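Local coordinates for malonate decarboxylase acyl carrier protein (Pseudomonas fluorescens, PDB 5VIT) that probably serves as the acyl carrier subunit of malonate decarboxylase, holding acetyl and malonyl groups as thioesters on a CoA-derived prosthetic group, at residues 82-85 / 86-90. Residues are numbered along the deposited sequence; the frame is centred on the assembly and turned at random.
Sequences PGVV and RLRLE
Pro82, in the first turn of helix 82-96, suits a place where no backbone N-H is needed, and its O accepts from Arg86 N at 2.8 Å. Gly83, lacking a side chain, joins in through its backbone alone: its O receives Leu87 N at 3.1 Å, continuing the i to i+4 pattern. Val84 O takes Arg88 N; with chi1 171° Val84 CG1 stands on the carbonyl-carbon side, alongside the Arg88 chain and 3.9 Å from Arg88 NH1, whose charge is paired with Asp27. Val85 O accepts from Leu89 N, and Val85 CG1 packs alongside Leu89 CD1, one turn on, at 3.8 Å, two branched apolar side chains suited to a buried face. On another side, the extended Arg86 grips Glu90 OE2 side-on: NH2 meets its syn lone pair at 3.2 Å, while NE comes from above the carboxylate plane at 3.0 Å. A leucine in place of this arginine would probably leave Glu90 OE2 without both donors and Glu466 of the MdcA chain without its salt-bridge partner. Pro82, Val84 and Leu87 pack on apolar residues of MdcA, whereas Val85 and Leu89 rest against helix 52-62 and Val84, Val85 and Arg88 touch Leu28 of strand 27-34.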
# COMPACT_ATOMS: atom_id res chain seq x y z
N PRO B 82 9.99 -14.47 7.35
CA PRO B 82 10.05 -14.07 5.94
C PRO B 82 10.13 -12.57 5.78
O PRO B 82 10.79 -12.08 4.86
CB PRO B 82 8.73 -14.60 5.38
CG PRO B 82 8.48 -15.81 6.19
CD PRO B 82 8.90 -15.43 7.60
N GLY B 83 9.48 -11.85 6.69
CA GLY B 83 9.59 -10.40 6.74
C GLY B 83 11.00 -9.91 6.95
O GLY B 83 11.47 -9.03 6.22
N VAL B 84 11.69 -10.46 7.95
CA VAL B 84 13.09 -10.10 8.19
C VAL B 84 13.97 -10.51 7.00
O VAL B 84 14.81 -9.73 6.55
CB VAL B 84 13.64 -10.75 9.48
CG1 VAL B 84 15.17 -10.55 9.60
CG2 VAL B 84 12.92 -10.17 10.71
N VAL B 85 13.74 -11.72 6.48
CA VAL B 85 14.49 -12.22 5.32
C VAL B 85 14.36 -11.26 4.12
O VAL B 85 15.36 -10.83 3.54
CB VAL B 85 14.02 -13.63 4.88
CG1 VAL B 85 14.73 -14.04 3.62
CG2 VAL B 85 14.25 -14.66 5.99
N ARG B 86 13.12 -10.93 3.76
CA ARG B 86 12.88 -10.01 2.65
C ARG B 86 13.61 -8.67 2.84
O ARG B 86 14.29 -8.20 1.93
CB ARG B 86 11.39 -9.76 2.47
CG ARG B 86 11.14 -8.70 1.42
CD ARG B 86 9.68 -8.49 1.07
NE ARG B 86 9.59 -7.37 0.15
CZ ARG B 86 8.45 -6.80 -0.24
NH1 ARG B 86 7.28 -7.23 0.23
NH2 ARG B 86 8.49 -5.79 -1.09
N LEU B 87 13.48 -8.08 4.03
CA LEU B 87 14.09 -6.79 4.32
C LEU B 87 15.62 -6.81 4.16
O LEU B 87 16.20 -5.91 3.57
CB LEU B 87 13.72 -6.35 5.74
CG LEU B 87 13.95 -4.88 6.08
CD1 LEU B 87 13.19 -3.98 5.10
CD2 LEU B 87 13.51 -4.61 7.52
N ARG B 88 16.26 -7.85 4.68
CA ARG B 88 17.71 -8.01 4.53
C ARG B 88 18.19 -8.23 3.11
O ARG B 88 19.23 -7.71 2.72
CB ARG B 88 18.19 -9.16 5.39
CG ARG B 88 18.29 -8.72 6.80
CD ARG B 88 19.28 -9.56 7.51
NE ARG B 88 20.09 -8.77 8.40
CZ ARG B 88 19.67 -8.27 9.55
NH1 ARG B 88 18.41 -8.45 9.93
NH2 ARG B 88 20.52 -7.58 10.32
N LEU B 89 17.43 -9.01 2.35
CA LEU B 89 17.75 -9.25 0.96
C LEU B 89 17.69 -7.94 0.20
O LEU B 89 18.53 -7.68 -0.66
CB LEU B 89 16.80 -10.29 0.36
CG LEU B 89 17.24 -11.74 0.57
CD1 LEU B 89 16.09 -12.70 0.35
CD2 LEU B 89 18.37 -12.02 -0.39
N GLU B 90 16.71 -7.10 0.54
CA GLU B 90 16.57 -5.81 -0.11
C GLU B 90 17.72 -4.89 0.32
O GLU B 90 18.28 -4.16 -0.52
CB GLU B 90 15.19 -5.18 0.18
CG GLU B 90 14.05 -5.85 -0.63
CD GLU B 90 12.64 -5.57 -0.09
OE1 GLU B 90 12.48 -5.41 1.14
OE2 GLU B 90 11.68 -5.55 -0.90